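Local structure of putative dehydrogenase (Pseudarthrobacter phenanthrenivorans, 6A3F) at residues K36-A41 and V96-T101; C122-A127 and A211-D216; M148-Y153 and I360-D365; M217-V222 and G383-L388. The protein catalyses the NAD(+)-dependent oxidation of levoglucosan to 3-dehydrolevoglucosan, acting as a homotetramer. All blocks are in the same frame, centred on the assembly; numbering follows the deposited sequence.

Interaction 1 of 4, residues K36-A41 and V96-T101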
loop_
_atom_site.group_PDB
_atom_site.type_symbol
_atom_site.label_atom_id
_atom_site.label_comp_id
_atom_site.label_asym_id
_atom_site.label_seq_id
_atom_site.Cartn_x
_atom_site.Cartn_y
_atom_site.Cartn_z
ATOM N N LYS B 36 -23.148 13.386 17.852
ATOM C CA LYS B 36 -23.274 13.786 16.447
ATOM C C LYS B 36 -23.455 12.527 15.573
ATOM O O LYS B 36 -24.198 12.556 14.563
ATOM C CB LYS B 36 -22.102 14.666 15.978
ATOM C CG LYS B 36 -20.727 14.001 15.895
ATOM C CD LYS B 36 -19.642 14.828 15.220
ATOM C CE LYS B 36 -18.921 15.750 16.171
ATOM N NZ LYS B 36 -17.823 16.496 15.507
ATOM N N ALA B 37 -22.834 11.406 15.937
ATOM C CA ALA B 37 -22.917 10.248 15.049
ATOM C C ALA B 37 -24.318 9.613 15.122
ATOM O O ALA B 37 -24.860 9.091 14.115
ATOM C CB ALA B 37 -21.855 9.247 15.456
ATOM N N HIS B 38 -24.879 9.606 16.351
ATOM C CA HIS B 38 -26.251 9.145 16.604
ATOM C C HIS B 38 -27.262 10.034 15.863
ATOM O O HIS B 38 -28.129 9.529 15.164
ATOM C CB HIS B 38 -26.517 9.064 18.116
ATOM C CG HIS B 38 -25.627 8.116 18.851
ATOM N ND1 HIS B 38 -26.073 6.903 19.344
ATOM C CD2 HIS B 38 -24.332 8.229 19.235
ATOM C CE1 HIS B 38 -25.086 6.299 19.955
ATOM N NE2 HIS B 38 -24.007 7.094 19.905
ATOM N N SER B 39 -27.147 11.335 16.021
ATOM C CA SER B 39 -28.179 12.227 15.487
ATOM C C SER B 39 -28.035 12.314 13.972
ATOM O O SER B 39 -29.046 12.437 13.286
ATOM C CB SER B 39 -28.140 13.577 16.156
ATOM O OG SER B 39 -26.838 14.114 16.083
ATOM N N LEU B 40 -26.797 12.145 13.460
ATOM C CA LEU B 40 -26.585 11.994 12.024
ATOM C C LEU B 40 -27.348 10.778 11.513
ATOM O O LEU B 40 -27.966 10.857 10.460
ATOM C CB LEU B 40 -25.096 11.807 11.743
ATOM C CG LEU B 40 -24.750 11.377 10.325
ATOM C CD1 LEU B 40 -25.189 12.440 9.319
ATOM C CD2 LEU B 40 -23.263 11.120 10.222
ATOM N N ALA B 41 -27.204 9.641 12.192
ATOM C CA ALA B 41 -27.838 8.428 11.736
ATOM C C ALA B 41 -29.364 8.624 11.625
ATOM O O ALA B 41 -29.950 8.233 10.614
ATOM C CB ALA B 41 -27.508 7.275 12.642
ATOM N N VAL B 96 -38.264 4.525 21.059
ATOM C CA VAL B 96 -36.896 4.004 20.949
ATOM C C VAL B 96 -35.999 4.712 21.964
ATOM O O VAL B 96 -35.952 5.939 22.003
ATOM C CB VAL B 96 -36.342 4.199 19.522
ATOM C CG1 VAL B 96 -34.898 3.753 19.441
ATOM C CG2 VAL B 96 -37.178 3.463 18.472
ATOM N N VAL B 97 -35.240 3.930 22.714
ATOM C CA VAL B 97 -34.228 4.466 23.587
ATOM C C VAL B 97 -32.828 4.098 23.069
ATOM O O VAL B 97 -32.545 2.917 22.836
ATOM C CB VAL B 97 -34.443 3.944 25.010
ATOM C CG1 VAL B 97 -33.362 4.397 25.963
ATOM C CG2 VAL B 97 -35.821 4.361 25.495
ATOM N N ASP B 98 -32.044 5.148 22.860
ATOM C CA ASP B 98 -30.634 5.067 22.441
ATOM C C ASP B 98 -29.762 5.334 23.666
ATOM O O ASP B 98 -29.686 6.467 24.140
ATOM C CB ASP B 98 -30.319 6.082 21.332
ATOM C CG ASP B 98 -28.930 5.916 20.718
ATOM O OD1 ASP B 98 -28.029 5.410 21.427
ATOM O OD2 ASP B 98 -28.747 6.302 19.521
ATOM N N ILE B 99 -29.103 4.271 24.143
ATOM C CA ILE B 99 -28.270 4.333 25.332
ATOM C C ILE B 99 -26.804 4.502 24.902
ATOM O O ILE B 99 -26.147 3.537 24.443
ATOM C CB ILE B 99 -28.438 3.097 26.231
ATOM C CG1 ILE B 99 -29.895 2.726 26.508
ATOM C CG2 ILE B 99 -27.648 3.324 27.526
ATOM C CD1 ILE B 99 -30.035 1.467 27.294
ATOM N N ALA B 100 -26.262 5.706 25.122
ATOM C CA ALA B 100 -24.924 6.018 24.719
ATOM C C ALA B 100 -24.124 6.551 25.918
ATOM O O ALA B 100 -23.255 7.366 25.770
ATOM C CB ALA B 100 -24.964 7.016 23.606
ATOM N N THR B 101 -24.432 6.077 27.107
ATOM C CA THR B 101 -23.653 6.442 28.282
ATOM C C THR B 101 -22.418 5.529 28.397
ATOM O O THR B 101 -22.341 4.436 27.775
ATOM C CB THR B 101 -24.498 6.229 29.555
ATOM O OG1 THR B 101 -24.712 4.826 29.713
ATOM C CG2 THR B 101 -25.859 6.904 29.544
#

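Interaction 2 of 4, residues C122-A127 and A211-D216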
loop_
_atom_site.group_PDB
_atom_site.type_symbol
_atom_site.label_atom_id
_atom_site.label_comp_id
_atom_site.label_asym_id
_atom_site.label_seq_id
_atom_site.Cartn_x
_atom_site.Cartn_y
_atom_site.Cartn_z
ATOM N N CYS B 122 -28.109 0.004 22.379
ATOM C CA CYS B 122 -27.199 0.267 23.432
ATOM C C CYS B 122 -25.758 0.215 22.931
ATOM O O CYS B 122 -25.381 -0.683 22.201
ATOM C CB CYS B 122 -27.433 -0.737 24.553
ATOM S SG CYS B 122 -26.430 -0.435 26.024
ATOM N N GLU B 123 -24.961 1.148 23.414
ATOM C CA GLU B 123 -23.498 1.128 23.167
ATOM C C GLU B 123 -22.852 -0.129 23.732
ATOM O O GLU B 123 -23.337 -0.761 24.696
ATOM C CB GLU B 123 -22.801 2.326 23.798
ATOM C CG GLU B 123 -22.540 3.422 22.797
ATOM C CD GLU B 123 -21.476 3.066 21.759
ATOM O OE1 GLU B 123 -21.111 1.887 21.630
ATOM O OE2 GLU B 123 -21.059 3.983 21.052
ATOM N N LYS B 124 -21.708 -0.457 23.152
ATOM C CA LYS B 124 -20.901 -1.539 23.650
ATOM C C LYS B 124 -19.860 -1.042 24.662
ATOM O O LYS B 124 -19.633 0.179 24.758
ATOM C CB LYS B 124 -20.219 -2.247 22.476
ATOM C CG LYS B 124 -19.704 -1.357 21.353
ATOM C CD LYS B 124 -18.700 -0.291 21.723
ATOM C CE LYS B 124 -17.422 -0.802 22.330
ATOM N NZ LYS B 124 -16.530 0.303 22.745
ATOM N N PRO B 125 -19.216 -1.948 25.441
ATOM C CA PRO B 125 -19.690 -3.318 25.686
ATOM C C PRO B 125 -21.101 -3.295 26.322
ATOM O O PRO B 125 -21.558 -2.261 26.803
ATOM C CB PRO B 125 -18.618 -3.887 26.607
ATOM C CG PRO B 125 -18.144 -2.684 27.408
ATOM C CD PRO B 125 -18.194 -1.546 26.417
ATOM N N LEU B 126 -21.799 -4.412 26.339
ATOM C CA LEU B 126 -23.189 -4.297 26.702
ATOM C C LEU B 126 -23.278 -3.768 28.148
ATOM O O LEU B 126 -24.051 -2.889 28.461
ATOM C CB LEU B 126 -23.853 -5.661 26.557
ATOM C CG LEU B 126 -25.377 -5.615 26.705
ATOM C CD1 LEU B 126 -26.006 -4.821 25.577
ATOM C CD2 LEU B 126 -25.971 -7.021 26.759
ATOM N N ALA B 127 -22.435 -4.289 29.001
ATOM C CA ALA B 127 -22.319 -3.792 30.356
ATOM C C ALA B 127 -20.868 -3.947 30.862
ATOM O O ALA B 127 -20.002 -4.496 30.167
ATOM C CB ALA B 127 -23.317 -4.551 31.209
ATOM N N ALA B 211 -11.378 -4.577 21.905
ATOM C CA ALA B 211 -11.378 -5.977 21.461
ATOM C C ALA B 211 -12.789 -6.493 21.185
ATOM O O ALA B 211 -12.953 -7.370 20.334
ATOM C CB ALA B 211 -10.660 -6.835 22.467
ATOM N N THR B 212 -13.815 -6.001 21.901
ATOM C CA THR B 212 -15.186 -6.473 21.679
ATOM C C THR B 212 -15.614 -6.229 20.223
ATOM O O THR B 212 -16.381 -7.026 19.684
ATOM C CB THR B 212 -16.157 -5.835 22.674
ATOM O OG1 THR B 212 -15.965 -4.429 22.550
ATOM C CG2 THR B 212 -15.914 -6.263 24.120
ATOM N N HIS B 213 -15.155 -5.131 19.604
ATOM C CA HIS B 213 -15.478 -4.883 18.175
ATOM C C HIS B 213 -14.938 -6.027 17.300
ATOM O O HIS B 213 -15.605 -6.530 16.359
ATOM C CB HIS B 213 -14.917 -3.525 17.726
ATOM C CG HIS B 213 -15.647 -2.336 18.234
ATOM N ND1 HIS B 213 -16.948 -2.137 17.959
ATOM C CD2 HIS B 213 -15.218 -1.245 18.939
ATOM C CE1 HIS B 213 -17.327 -0.982 18.506
ATOM N NE2 HIS B 213 -16.282 -0.412 19.117
ATOM N N VAL B 214 -13.719 -6.452 17.602
ATOM C CA VAL B 214 -13.057 -7.519 16.855
ATOM C C VAL B 214 -13.724 -8.859 17.154
ATOM O O VAL B 214 -13.886 -9.682 16.245
ATOM C CB VAL B 214 -11.545 -7.576 17.125
ATOM C CG1 VAL B 214 -10.856 -8.683 16.314
ATOM C CG2 VAL B 214 -10.930 -6.223 16.804
ATOM N N ILE B 215 -14.064 -9.102 18.418
ATOM C CA ILE B 215 -14.756 -10.347 18.803
ATOM C C ILE B 215 -16.098 -10.456 18.081
ATOM O O ILE B 215 -16.410 -11.535 17.547
ATOM C CB ILE B 215 -14.900 -10.431 20.346
ATOM C CG1 ILE B 215 -13.514 -10.590 20.975
ATOM C CG2 ILE B 215 -15.835 -11.531 20.769
ATOM C CD1 ILE B 215 -13.513 -10.324 22.449
ATOM N N ASP B 216 -16.833 -9.340 17.958
ATOM C CA ASP B 216 -18.094 -9.330 17.228
ATOM C C ASP B 216 -17.857 -9.732 15.776
ATOM O O ASP B 216 -18.598 -10.601 15.206
ATOM C CB ASP B 216 -18.848 -7.988 17.291
ATOM C CG ASP B 216 -20.087 -7.998 16.407
ATOM O OD1 ASP B 216 -21.106 -8.652 16.774
ATOM O OD2 ASP B 216 -20.025 -7.442 15.275
HETATM O O HOH W 1 -16.423 2.061 20.408
#

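Interaction 3 of 4, residues M148-Y153 and I360-D365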
loop_
_atom_site.group_PDB
_atom_site.type_symbol
_atom_site.label_atom_id
_atom_site.label_comp_id
_atom_site.label_asym_id
_atom_site.label_seq_id
_atom_site.Cartn_x
_atom_site.Cartn_y
_atom_site.Cartn_z
ATOM N N MET B 148 -30.614 -3.984 20.268
ATOM C CA MET B 148 -29.395 -3.971 19.421
ATOM C C MET B 148 -28.212 -3.429 20.218
ATOM O O MET B 148 -28.340 -2.452 20.967
ATOM C CB MET B 148 -29.634 -3.101 18.185
ATOM C CG MET B 148 -28.658 -3.341 17.042
ATOM S SD MET B 148 -29.034 -2.322 15.624
ATOM C CE MET B 148 -27.945 -3.063 14.397
ATOM N N VAL B 149 -27.047 -4.060 20.050
ATOM C CA VAL B 149 -25.799 -3.514 20.629
ATOM C C VAL B 149 -24.958 -2.911 19.480
ATOM O O VAL B 149 -24.954 -3.466 18.382
ATOM C CB VAL B 149 -25.027 -4.559 21.458
ATOM C CG1 VAL B 149 -24.602 -5.771 20.669
ATOM C CG2 VAL B 149 -23.854 -3.937 22.181
ATOM N N ALA B 150 -24.302 -1.787 19.732
ATOM C CA ALA B 150 -23.736 -0.907 18.657
ATOM C C ALA B 150 -22.346 -1.387 18.221
ATOM O O ALA B 150 -21.372 -0.597 18.362
ATOM C CB ALA B 150 -23.653 0.520 19.159
ATOM N N PHE B 151 -22.237 -2.636 17.762
ATOM C CA PHE B 151 -21.006 -3.094 17.079
ATOM C C PHE B 151 -21.104 -2.626 15.599
ATOM O O PHE B 151 -21.300 -3.399 14.636
ATOM C CB PHE B 151 -20.807 -4.606 17.245
ATOM C CG PHE B 151 -20.450 -5.054 18.636
ATOM C CD1 PHE B 151 -19.373 -4.492 19.308
ATOM C CD2 PHE B 151 -21.226 -6.005 19.292
ATOM C CE1 PHE B 151 -19.040 -4.904 20.589
ATOM C CE2 PHE B 151 -20.898 -6.409 20.580
ATOM C CZ PHE B 151 -19.824 -5.837 21.230
ATOM N N ASN B 152 -21.010 -1.322 15.433
ATOM C CA ASN B 152 -21.343 -0.651 14.192
ATOM C C ASN B 152 -20.346 -1.036 13.076
ATOM O O ASN B 152 -20.711 -0.968 11.877
ATOM C CB ASN B 152 -21.401 0.853 14.391
ATOM C CG ASN B 152 -20.062 1.405 14.794
ATOM O OD1 ASN B 152 -19.622 1.102 15.901
ATOM N ND2 ASN B 152 -19.384 2.103 13.872
ATOM N N TYR B 153 -19.114 -1.422 13.440
ATOM C CA TYR B 153 -18.095 -1.646 12.455
ATOM C C TYR B 153 -18.394 -2.889 11.629
ATOM O O TYR B 153 -17.903 -2.983 10.499
ATOM C CB TYR B 153 -16.703 -1.753 13.064
ATOM C CG TYR B 153 -16.169 -0.468 13.627
ATOM C CD1 TYR B 153 -15.900 0.619 12.810
ATOM C CD2 TYR B 153 -15.992 -0.328 15.004
ATOM C CE1 TYR B 153 -15.398 1.792 13.337
ATOM C CE2 TYR B 153 -15.511 0.854 15.544
ATOM C CZ TYR B 153 -15.174 1.901 14.698
ATOM O OH TYR B 153 -14.669 3.078 15.194
ATOM N N ILE B 360 -25.490 4.923 9.937
ATOM C CA ILE B 360 -26.674 5.056 9.090
ATOM C C ILE B 360 -27.220 3.666 8.703
ATOM O O ILE B 360 -28.463 3.422 8.750
ATOM C CB ILE B 360 -26.401 5.976 7.872
ATOM C CG1 ILE B 360 -26.200 7.435 8.288
ATOM C CG2 ILE B 360 -27.541 5.887 6.879
ATOM C CD1 ILE B 360 -25.585 8.289 7.237
ATOM N N ILE B 361 -26.332 2.755 8.375
ATOM C CA ILE B 361 -26.694 1.400 7.993
ATOM C C ILE B 361 -27.254 0.673 9.213
ATOM O O ILE B 361 -28.281 -0.009 9.138
ATOM C CB ILE B 361 -25.493 0.654 7.406
ATOM C CG1 ILE B 361 -25.049 1.275 6.089
ATOM C CG2 ILE B 361 -25.792 -0.818 7.201
ATOM C CD1 ILE B 361 -23.701 0.805 5.657
ATOM N N GLU B 362 -26.566 0.824 10.342
ATOM C CA GLU B 362 -27.017 0.272 11.625
ATOM C C GLU B 362 -28.461 0.711 11.918
ATOM O O GLU B 362 -29.335 -0.141 12.191
ATOM C CB GLU B 362 -26.014 0.699 12.704
ATOM C CG GLU B 362 -26.288 0.142 14.095
ATOM C CD GLU B 362 -25.274 0.666 15.098
ATOM O OE1 GLU B 362 -25.185 1.921 15.232
ATOM O OE2 GLU B 362 -24.557 -0.185 15.696
ATOM N N ALA B 363 -28.720 2.008 11.855
ATOM C CA ALA B 363 -30.061 2.554 12.119
ATOM C C ALA B 363 -31.090 2.034 11.107
ATOM O O ALA B 363 -32.269 1.742 11.461
ATOM C CB ALA B 363 -30.002 4.049 12.171
ATOM N N HIS B 364 -30.692 1.911 9.839
ATOM C CA HIS B 364 -31.601 1.327 8.858
ATOM C C HIS B 364 -32.044 -0.064 9.293
ATOM O O HIS B 364 -33.267 -0.397 9.214
ATOM C CB HIS B 364 -30.954 1.256 7.463
ATOM C CG HIS B 364 -31.882 0.700 6.425
ATOM N ND1 HIS B 364 -31.670 -0.505 5.803
ATOM C CD2 HIS B 364 -33.043 1.168 5.939
ATOM C CE1 HIS B 364 -32.674 -0.754 4.967
ATOM N NE2 HIS B 364 -33.535 0.239 5.057
ATOM N N ASP B 365 -31.100 -0.911 9.714
ATOM C CA ASP B 365 -31.471 -2.280 9.973
ATOM C C ASP B 365 -32.286 -2.356 11.281
ATOM O O ASP B 365 -33.153 -3.224 11.436
ATOM C CB ASP B 365 -30.258 -3.207 10.057
ATOM C CG ASP B 365 -29.641 -3.537 8.667
ATOM O OD1 ASP B 365 -30.278 -3.269 7.609
ATOM O OD2 ASP B 365 -28.518 -4.054 8.682
HETATM O O HOH W 2 -24.997 -2.576 15.738
#

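Interaction 4 of 4, residues M217-V222 and G383-L388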
loop_
_atom_site.group_PDB
_atom_site.type_symbol
_atom_site.label_atom_id
_atom_site.label_comp_id
_atom_site.label_asym_id
_atom_site.label_seq_id
_atom_site.Cartn_x
_atom_site.Cartn_y
_atom_site.Cartn_z
ATOM N N MET B 217 -16.798 -9.180 15.179
ATOM C CA MET B 217 -16.441 -9.583 13.800
ATOM C C MET B 217 -16.102 -11.071 13.703
ATOM O O MET B 217 -16.468 -11.670 12.724
ATOM C CB MET B 217 -15.265 -8.775 13.241
ATOM C CG MET B 217 -15.662 -7.405 12.891
ATOM S SD MET B 217 -14.322 -6.435 12.075
ATOM C CE MET B 217 -15.100 -4.828 12.207
ATOM N N ALA B 218 -15.373 -11.624 14.656
ATOM C CA ALA B 218 -15.026 -13.043 14.648
ATOM C C ALA B 218 -16.306 -13.890 14.725
ATOM O O ALA B 218 -16.430 -14.884 14.007
ATOM C CB ALA B 218 -14.091 -13.365 15.750
ATOM N N ARG B 219 -17.261 -13.471 15.564
ATOM C CA ARG B 219 -18.504 -14.245 15.703
ATOM C C ARG B 219 -19.300 -14.159 14.389
ATOM O O ARG B 219 -19.905 -15.140 13.933
ATOM C CB ARG B 219 -19.294 -13.740 16.903
ATOM C CG ARG B 219 -18.720 -14.158 18.247
ATOM C CD ARG B 219 -19.683 -13.719 19.360
ATOM N NE ARG B 219 -20.915 -14.487 19.331
ATOM C CZ ARG B 219 -22.109 -14.052 18.940
ATOM N NH1 ARG B 219 -22.308 -12.794 18.571
ATOM N NH2 ARG B 219 -23.120 -14.904 18.897
ATOM N N TYR B 220 -19.282 -12.979 13.772
ATOM C CA TYR B 220 -20.075 -12.704 12.548
ATOM C C TYR B 220 -19.527 -13.502 11.347
ATOM O O TYR B 220 -20.278 -14.085 10.553
ATOM C CB TYR B 220 -20.110 -11.191 12.317
ATOM C CG TYR B 220 -20.769 -10.684 11.057
ATOM C CD1 TYR B 220 -22.058 -11.068 10.705
ATOM C CD2 TYR B 220 -20.094 -9.835 10.193
ATOM C CE1 TYR B 220 -22.677 -10.593 9.556
ATOM C CE2 TYR B 220 -20.707 -9.325 9.049
ATOM C CZ TYR B 220 -21.998 -9.710 8.727
ATOM O OH TYR B 220 -22.581 -9.218 7.602
ATOM N N LEU B 221 -18.232 -13.478 11.179
ATOM C CA LEU B 221 -17.605 -13.992 9.989
ATOM C C LEU B 221 -17.208 -15.459 10.182
ATOM O O LEU B 221 -17.123 -16.172 9.166
ATOM C CB LEU B 221 -16.337 -13.171 9.662
ATOM C CG LEU B 221 -16.585 -11.688 9.386
ATOM C CD1 LEU B 221 -15.260 -10.932 9.316
ATOM C CD2 LEU B 221 -17.391 -11.483 8.121
ATOM N N VAL B 222 -16.809 -15.883 11.403
ATOM C CA VAL B 222 -16.259 -17.240 11.623
ATOM C C VAL B 222 -17.291 -18.123 12.351
ATOM O O VAL B 222 -17.667 -19.185 11.843
ATOM C CB VAL B 222 -14.935 -17.228 12.400
ATOM C CG1 VAL B 222 -14.347 -18.616 12.560
ATOM C CG2 VAL B 222 -13.935 -16.324 11.720
ATOM N N GLY B 383 -24.536 -9.278 22.483
ATOM C CA GLY B 383 -23.844 -8.450 23.463
ATOM C C GLY B 383 -23.454 -9.246 24.691
ATOM O O GLY B 383 -22.344 -9.164 25.194
ATOM N N TYR B 384 -24.372 -10.080 25.123
ATOM C CA TYR B 384 -24.137 -10.924 26.267
ATOM C C TYR B 384 -23.115 -12.036 25.957
ATOM O O TYR B 384 -22.245 -12.264 26.793
ATOM C CB TYR B 384 -25.489 -11.458 26.755
ATOM C CG TYR B 384 -25.412 -12.455 27.887
ATOM C CD1 TYR B 384 -24.488 -12.317 28.910
ATOM C CD2 TYR B 384 -26.300 -13.524 27.949
ATOM C CE1 TYR B 384 -24.412 -13.239 29.950
ATOM C CE2 TYR B 384 -26.216 -14.472 28.963
ATOM C CZ TYR B 384 -25.293 -14.307 29.985
ATOM O OH TYR B 384 -25.238 -15.237 30.984
ATOM N N GLN B 385 -23.166 -12.661 24.760
ATOM C CA GLN B 385 -22.189 -13.664 24.373
ATOM C C GLN B 385 -20.782 -13.049 24.358
ATOM O O GLN B 385 -19.808 -13.686 24.761
ATOM C CB GLN B 385 -22.521 -14.277 23.007
ATOM C CG GLN B 385 -21.563 -15.406 22.621
ATOM C CD GLN B 385 -21.639 -16.583 23.570
ATOM O OE1 GLN B 385 -22.575 -17.380 23.504
ATOM N NE2 GLN B 385 -20.668 -16.705 24.459
ATOM N N VAL B 386 -20.653 -11.811 23.885
ATOM C CA VAL B 386 -19.364 -11.153 23.920
ATOM C C VAL B 386 -18.937 -10.930 25.379
ATOM O O VAL B 386 -17.754 -11.143 25.730
ATOM C CB VAL B 386 -19.395 -9.842 23.104
ATOM C CG1 VAL B 386 -18.141 -9.004 23.320
ATOM C CG2 VAL B 386 -19.596 -10.161 21.627
ATOM N N ALA B 387 -19.857 -10.480 26.224
ATOM C CA ALA B 387 -19.496 -10.292 27.662
ATOM C C ALA B 387 -18.994 -11.604 28.285
ATOM O O ALA B 387 -18.055 -11.566 29.137
ATOM C CB ALA B 387 -20.676 -9.723 28.421
ATOM N N LEU B 388 -19.579 -12.736 27.870
ATOM C CA LEU B 388 -19.186 -14.079 28.370
ATOM C C LEU B 388 -17.795 -14.407 27.840
ATOM O O LEU B 388 -16.966 -14.951 28.571
ATOM C CB LEU B 388 -20.181 -15.167 27.954
ATOM C CG LEU B 388 -21.546 -15.152 28.652
ATOM C CD1 LEU B 388 -22.474 -16.179 28.038
ATOM C CD2 LEU B 388 -21.405 -15.397 30.157
#

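Interaction 1 of 4, residues K36-A41 and V96-T101
H38 meets D98 through a short hydrogen bond, and this is the tight end of the contact. H38 ND1 donates to D98 OD2 at 2.7 Å with an N-H...O angle of 161°. The oxygen lies at the edge of the imidazole, in the plane of the ring. On the other side of the bond, ND1 comes from the syn side of OD2, tilted out of the carboxylate plane; ring and carboxylate are turned 53° against each other. D98 reaches across with CG anti to its own backbone N (chi1 -172°). Y42 OH also hydrogen-bonds OD2, so two partners grip this buried oxygen and hold the carboxylate in place.

Further along the strand the fit is looser. The methyl of A100 approaches the ring obliquely, with CB 3.7 Å from H38 CE1, and makes only van der Waals contact. One residue on, the strand has ended at T101, which is partly exposed and belongs to the NADH site. K36 and L40 turn to the second subunit, A37 and A41 to helix 355-371. The arrangement joins the helix after what looks like the glycine-rich turn to the central parallel sheet of the NAD-binding Rossmann fold.

Interaction 2 of 4, residues C122-A127 and A211-D216
K124 and H213 meet in the levoglucosan site, where the Glu-Lys-Pro motif of the Gfo/Idh/MocA family, E123-K124-P125, faces a helix of the substrate-binding domain. The lysine chain curls on the way, bent at chi2 and chi3 (58° and 60°), and passes the imidazole at about a right angle. Its methylenes do the touching: CE lies 3.4 Å from H213 NE2, and CD is 3.6 Å from H213 CE1. In this apo model a water bridges the two polar ends. It accepts from K124 NZ at 2.9 Å and sits in the ring plane at the edge of H213, 2.8 Å from NE2. D209 forms a salt bridge with the same NZ, so NZ has two polar partners, the carboxylate and the water. Upstream, E123 OE1 takes the backbone N-H of K124 through its anti lone pair at 2.9 Å, ahead of the cis peptide bond before P125. A thinner contact brings P125 CB within 4.4 Å of T212 CG2, while T212 OG1 is bonded to G208 O within its own helix. The loop after strand 119-122 thus lies against helix 206-221, with helix 380-399 packing on T212 and I215 and helix 130-141 on L126.

Interaction 3 of 4, residues M148-Y153 and I360-D365
E362 points straight from its helix at the bend that follows strand 147-149. CG is anti to the backbone N (chi1 -177°) and the chain stays extended, so the carboxylate is carried to the backbone of A150. There E362 OE2 lies 3.2 Å from A150 CA and 3.6 Å from A150 CB. N152 CB closes in on the same oxygen, also at 3.6 Å, so this oxygen lies against carbons of the bend. The other oxygen, E362 OE1, forms a salt bridge with K359 one turn back along the helix. M148 lies nearer the base of the glutamate: its own extended chain runs obliquely over the E362 stem and sets CE 3.6 Å from E362 CG.

The bend is made of two successive inverse gamma turns, centred on A150 and F151, each closed by a weak backbone hydrogen bond. They take the chain out of the last strand of the Rossmann sheet and into residues that bind NADH (A150, N152) and levoglucosan (Y153). V149 O accepts a water at 2.8 Å; that water also lies next to E362 OE2, though at a distance too short to be taken at face value.

N152 sends its amide away from the glutamate: ND2 hydrogen-bonds T358 OG1 and stands 3.9 Å above one face of the Y153 ring, over its centre.

Interaction 4 of 4, residues M217-V222 and G383-L388
R219 reaches across from helix 206-221 to lie against Q385 and V386 of helix 380-399, and its side chain can be followed atom by atom. From CB, which points toward the other helix, CG leaves beside the backbone N and the chain runs straight on to CD. At CD the first contacts appear: V386 CG2 is 4.2 Å away and Q385 CG 4.1 Å. The chain then bends at chi3 (69°), and this bend lays the guanidinium along the aliphatic part of the glutamine. R219 NE makes the nearest approach, 3.5 Å from Q385 CG. CZ follows at 4.0 Å from that same CG, while Q385 CB stands 3.9 Å above one face of the guanidinium plane, offset toward its rim. Of the terminal nitrogens, NH2 still brushes Q385 CG at 4.1 Å, but both find their polar partners nearby: NH1 forms a salt bridge with D382 and NH2 with E224. Two carboxylates at separate nitrogens would restrain rotation of the planar group.

Q385 turns its own amide away. A bend at chi2 (63°) takes it to the C-terminal segment, where NE2 bonds P406 O and OE1 bonds I408 N; amide and guanidinium planes differ by 30°. This is plain packing that joins helix 206-221, of the substrate-binding domain, to helix 380-399 near the C-terminus. On other flanks of helix 206-221, M217 and L221 lean on strand 294-301 and Y220 on helix 157-167, while Y384 and A387 of helix 380-399 touch helix 130-141.

Interactions 1, 2 and 3 follow neighbouring strands of the Rossmann sheet. I99 O and E123 N are 2.9 Å apart, probably hydrogen-bonded, as are C122 N and M148 O at 2.8 Å. Interactions 2 and 3 meet again at the pocket, where K124 CB packs 3.5 Å from F151 CE1, and together they supply residues that bind NADH and levoglucosan. Interaction 4 shares helix 206-221 with interaction 2: T212 CG2 is 3.6 Å from V386 CG1, and the centres of interactions 2 and 4 are 8 Å apart. Interactions 1 and 4 do not touch, with about 12 Å between nearest atoms. Helix 35-48 instead meets interaction 3, A41 CA lying 3.9 Å from I360 CG1.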